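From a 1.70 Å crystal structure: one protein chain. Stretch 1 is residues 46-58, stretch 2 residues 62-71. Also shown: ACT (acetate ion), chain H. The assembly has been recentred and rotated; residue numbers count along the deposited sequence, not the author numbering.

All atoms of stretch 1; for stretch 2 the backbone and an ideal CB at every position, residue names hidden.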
# COMPACT_ATOMS: atom_id res chain seq x y z
N ALA B 46 14.58 -2.31 15.62
CA ALA B 46 13.62 -1.21 15.61
C ALA B 46 14.27 0.14 15.30
O ALA B 46 13.57 1.04 14.83
CB ALA B 46 12.88 -1.15 16.95
N LEU B 47 15.58 0.30 15.53
CA LEU B 47 16.27 1.49 15.04
C LEU B 47 16.10 1.65 13.54
O LEU B 47 16.04 2.77 13.02
CB LEU B 47 17.76 1.44 15.37
CG LEU B 47 18.24 1.89 16.74
CD1 LEU B 47 19.74 1.63 16.83
CD2 LEU B 47 17.93 3.37 16.95
N MET B 48 16.05 0.53 12.82
CA MET B 48 15.86 0.56 11.37
C MET B 48 14.39 0.57 10.99
O MET B 48 13.99 1.33 10.09
CB MET B 48 16.56 -0.65 10.74
CG MET B 48 18.07 -0.65 10.88
SD MET B 48 18.83 -1.99 9.92
CE MET B 48 18.18 -3.43 10.79
N ASN B 49 13.57 -0.25 11.64
CA ASN B 49 12.15 -0.37 11.33
C ASN B 49 11.35 -0.39 12.62
O ASN B 49 11.15 -1.46 13.22
CB ASN B 49 11.85 -1.61 10.50
CG ASN B 49 10.40 -1.66 10.09
OD1 ASN B 49 9.71 -0.65 10.23
ND2 ASN B 49 9.93 -2.79 9.58
N PRO B 50 10.84 0.76 13.07
CA PRO B 50 10.02 0.78 14.29
C PRO B 50 8.77 -0.08 14.20
O PRO B 50 8.17 -0.39 15.24
CB PRO B 50 9.68 2.26 14.47
CG PRO B 50 9.80 2.84 13.11
CD PRO B 50 10.94 2.09 12.44
N GLN B 51 8.37 -0.51 13.00
CA GLN B 51 7.23 -1.41 12.85
C GLN B 51 7.58 -2.87 13.16
O GLN B 51 6.65 -3.68 13.27
CB GLN B 51 6.67 -1.29 11.42
CG GLN B 51 6.15 0.10 11.06
CD GLN B 51 5.98 0.29 9.54
OE1 GLN B 51 6.67 1.11 8.93
NE2 GLN B 51 5.07 -0.48 8.93
N LYS B 52 8.87 -3.21 13.29
CA LYS B 52 9.29 -4.56 13.70
C LYS B 52 8.88 -5.62 12.69
O LYS B 52 8.53 -6.75 13.06
CB LYS B 52 8.73 -4.93 15.08
CG LYS B 52 8.90 -3.89 16.16
CD LYS B 52 8.53 -4.52 17.51
CE LYS B 52 9.09 -3.75 18.68
NZ LYS B 52 10.58 -3.67 18.65
N GLU B 53 8.89 -5.27 11.41
CA GLU B 53 8.51 -6.22 10.38
C GLU B 53 9.67 -6.37 9.41
O GLU B 53 10.58 -5.55 9.36
CB GLU B 53 7.24 -5.78 9.65
CG GLU B 53 6.03 -5.68 10.58
CD GLU B 53 4.88 -4.87 9.99
OE1 GLU B 53 5.09 -4.12 9.01
OE2 GLU B 53 3.75 -4.98 10.52
N ILE B 54 9.59 -7.43 8.61
CA ILE B 54 10.63 -7.78 7.64
C ILE B 54 9.99 -7.70 6.25
O ILE B 54 8.90 -8.25 6.07
CB ILE B 54 11.15 -9.20 7.93
CG1 ILE B 54 11.44 -9.37 9.43
CG2 ILE B 54 12.34 -9.56 7.07
CD1 ILE B 54 11.54 -10.82 9.86
N PRO B 55 10.65 -7.12 5.23
CA PRO B 55 12.03 -6.63 5.21
C PRO B 55 12.24 -5.17 5.61
O PRO B 55 11.29 -4.39 5.74
CB PRO B 55 12.43 -6.84 3.75
CG PRO B 55 11.17 -6.52 3.00
CD PRO B 55 10.08 -7.13 3.86
N VAL B 56 13.51 -4.78 5.75
CA VAL B 56 13.89 -3.37 5.84
C VAL B 56 15.19 -3.19 5.07
O VAL B 56 16.05 -4.07 5.06
CB VAL B 56 14.01 -2.89 7.31
CG1 VAL B 56 15.10 -3.65 8.10
CG2 VAL B 56 14.23 -1.38 7.38
N LEU B 57 15.29 -2.07 4.36
CA LEU B 57 16.46 -1.71 3.56
C LEU B 57 17.29 -0.67 4.30
O LEU B 57 16.75 0.27 4.88
CB LEU B 57 16.03 -1.16 2.20
CG LEU B 57 17.09 -0.90 1.14
CD1 LEU B 57 17.53 -2.19 0.47
CD2 LEU B 57 16.56 0.11 0.11
N ASP B 58 18.61 -0.84 4.26
CA ASP B 58 19.55 0.16 4.74
C ASP B 58 20.40 0.61 3.56
O ASP B 58 21.26 -0.13 3.08
CB ASP B 58 20.41 -0.39 5.88
CG ASP B 58 21.53 0.57 6.30
OD1 ASP B 58 21.61 1.71 5.78
OD2 ASP B 58 22.35 0.16 7.15
N UNK B 62 20.07 5.32 5.16
CA UNK B 62 18.65 5.57 4.91
C UNK B 62 17.91 4.26 5.14
O UNK B 62 18.09 3.31 4.37
CB UNK B 62 18.41 6.11 3.50
N UNK B 63 17.10 4.20 6.20
CA UNK B 63 16.34 3.01 6.57
C UNK B 63 14.93 3.11 6.00
O UNK B 63 14.18 4.03 6.34
CB UNK B 63 16.30 2.84 8.09
N UNK B 64 14.56 2.15 5.16
CA UNK B 64 13.25 2.18 4.51
C UNK B 64 12.59 0.82 4.67
O UNK B 64 13.10 -0.18 4.15
CB UNK B 64 13.37 2.55 3.03
N UNK B 65 11.46 0.77 5.38
CA UNK B 65 10.63 -0.43 5.45
C UNK B 65 9.46 -0.30 4.48
O UNK B 65 9.40 0.65 3.68
CB UNK B 65 10.13 -0.66 6.88
N UNK B 66 8.52 -1.26 4.56
CA UNK B 66 7.40 -1.48 3.64
C UNK B 66 7.90 -1.91 2.26
O UNK B 66 8.40 -1.09 1.48
CB UNK B 66 6.55 -0.21 3.52
N UNK B 67 7.71 -3.20 1.94
CA UNK B 67 8.31 -3.77 0.72
C UNK B 67 7.84 -3.05 -0.55
O UNK B 67 8.63 -2.88 -1.49
CB UNK B 67 7.97 -5.26 0.62
N UNK B 68 6.56 -2.61 -0.61
CA UNK B 68 6.10 -1.86 -1.78
C UNK B 68 6.89 -0.57 -1.96
O UNK B 68 7.32 -0.23 -3.07
CB UNK B 68 4.61 -1.54 -1.66
N UNK B 69 7.09 0.17 -0.87
CA UNK B 69 7.87 1.41 -0.94
C UNK B 69 9.33 1.13 -1.28
O UNK B 69 9.97 1.91 -1.99
CB UNK B 69 7.78 2.17 0.38
N UNK B 70 9.87 0.02 -0.76
CA UNK B 70 11.25 -0.36 -1.11
C UNK B 70 11.35 -0.64 -2.61
O UNK B 70 12.29 -0.18 -3.27
CB UNK B 70 11.70 -1.59 -0.31
N UNK B 71 10.37 -1.38 -3.16
CA UNK B 71 10.36 -1.65 -4.60
C UNK B 71 10.35 -0.36 -5.41
O UNK B 71 11.11 -0.20 -6.39
CB UNK B 71 9.15 -2.51 -4.97
C ACT H . 5.73 -5.63 3.88
O ACT H . 5.10 -5.52 2.80
OXT ACT H . 6.87 -5.12 3.93
CH3 ACT H . 5.14 -6.35 5.06

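Strand 56-58 and the strand that begins at 62 run antiparallel, and the backbone of stretch 2 suggests which positions are likely to meet stretch 1. Position 62 has an extended backbone, but its CB has no atom of stretch 1 within 5.5 Å and points sideways. Many side chains would suit it; the deposited residue is Phe62, whose ring stays clear of stretch 1.

Position 63 pairs with Asp58, and its CB lies on the same face of the sheet as that side chain, 3.4 Å from Met48 O. Beyond the CB, stretch 1 offers the Met48 side chain and the Asp58 carboxylate. A long, flat side chain, or an extended one with a polar end, could use both. The residue is Tyr63, with chi1 m. Met48 CG sits over one ring face, 3.8 Å from the ring centroid and only 7° off the normal, a CH-pi contact. Asp58 CG lies at the ring edge, 3.3 Å from Tyr63 CE1, and a water links the two polar ends, 2.8 Å from Asp58 OD2 and 2.9 Å from Tyr63 OH.

At position 64 the backbone does the joining: its N is 2.9 Å from Leu57 O and its O is 2.9 Å from Leu57 N, the two hydrogen bonds of an antiparallel hydrogen-bonded pair. The CB shares its face with the Leu57 side chain, so a beta-branched or other aliphatic residue would suit. It is Leu64, in the t, p rotamer, which places its aliphatic side chain on that shared face while its backbone N and O make the two bonds to Leu57.

Position 65 is cramped. Its ideal CB is 3.4 Å from Asn49 CG and 4.2 Å from Val56 CG2, while Asn49 OD1 and Gln51 OE1 offer acceptors nearby. A small side chain fits, best one with a hydroxyl to donate. Ser65 is that residue: its OG lies 3.2 Å from Asn49 OD1 and 3.1 Å from Gln51 OE1, both weak hydrogen bonds that compete for one proton.

Position 66 has a positive phi, 66°, which favours glycine, and its CB points away from stretch 1. It also precedes a helix. Yet Gln51 NE2 is a donor that a long acceptor-bearing chain could reach. The residue is Glu66, which bends back so that its OE2 accepts a hydrogen bond from Gln51 NE2 at 3.0 Å.

Position 67 opens the helix, its CB 4.2 Å from Pro55 CG and an acetate close by. A small residue with a donor suits both. Ser67 packs its CB 4.1 Å from Pro55 CG, and its OG donates to acetate O at 2.7 Å.

Positions 68 and 69 lie out of reach of stretch 1, which sets no demand on them; they are Asn68 and Ala69.

Position 70, about one helical turn on from 67, points toward stretch 1, its CB 5.0 Å from Leu57 CB, with Pro55 also near. A branched aliphatic would fill the gap. Ile70 does: its CD1 is 4.2 Å from Pro55 CG, and its CG2 is 4.1 Å from Leu57 CD2.

Position 71 is again out of reach; it is Leu71.

Stretch 2, residues 62-71: FYLSESNAIL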
# COMPACT_ATOMS: atom_id res chain seq x y z
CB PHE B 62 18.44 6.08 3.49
CG PHE B 62 16.99 6.27 3.11
CD1 PHE B 62 16.14 6.99 3.93
CD2 PHE B 62 16.50 5.73 1.93
CE1 PHE B 62 14.81 7.17 3.57
CE2 PHE B 62 15.17 5.92 1.58
CZ PHE B 62 14.33 6.64 2.40
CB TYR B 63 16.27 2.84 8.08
CG TYR B 63 17.62 2.79 8.77
CD1 TYR B 63 18.69 2.11 8.19
CD2 TYR B 63 17.83 3.43 9.98
CE1 TYR B 63 19.93 2.06 8.81
CE2 TYR B 63 19.07 3.39 10.61
CZ TYR B 63 20.11 2.70 10.02
OH TYR B 63 21.35 2.64 10.63
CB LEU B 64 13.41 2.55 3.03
CG LEU B 64 12.13 2.57 2.19
CD1 LEU B 64 11.22 3.69 2.69
CD2 LEU B 64 12.46 2.74 0.71
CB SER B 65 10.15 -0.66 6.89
OG SER B 65 9.16 0.29 7.27
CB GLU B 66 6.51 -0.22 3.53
CG GLU B 66 5.78 0.09 4.83
CD GLU B 66 4.57 -0.80 5.08
OE1 GLU B 66 4.18 -1.59 4.20
OE2 GLU B 66 3.98 -0.69 6.19
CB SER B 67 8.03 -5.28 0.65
OG SER B 67 6.65 -5.59 0.54
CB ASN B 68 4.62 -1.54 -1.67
CG ASN B 68 3.75 -2.74 -1.94
OD1 ASN B 68 4.24 -3.82 -2.25
ND2 ASN B 68 2.44 -2.56 -1.78
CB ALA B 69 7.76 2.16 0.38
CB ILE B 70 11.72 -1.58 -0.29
CG1 ILE B 70 11.76 -1.24 1.21
CG2 ILE B 70 13.12 -2.03 -0.78
CD1 ILE B 70 11.98 -2.48 2.10
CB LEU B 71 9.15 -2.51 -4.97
CG LEU B 71 9.13 -3.97 -4.46
CD1 LEU B 71 7.80 -4.63 -4.76
CD2 LEU B 71 10.27 -4.74 -5.11
O HOH W 1 12.89 3.51 9.03
O HOH W 2 8.63 -3.93 5.84
O HOH W 3 23.58 2.00 8.85
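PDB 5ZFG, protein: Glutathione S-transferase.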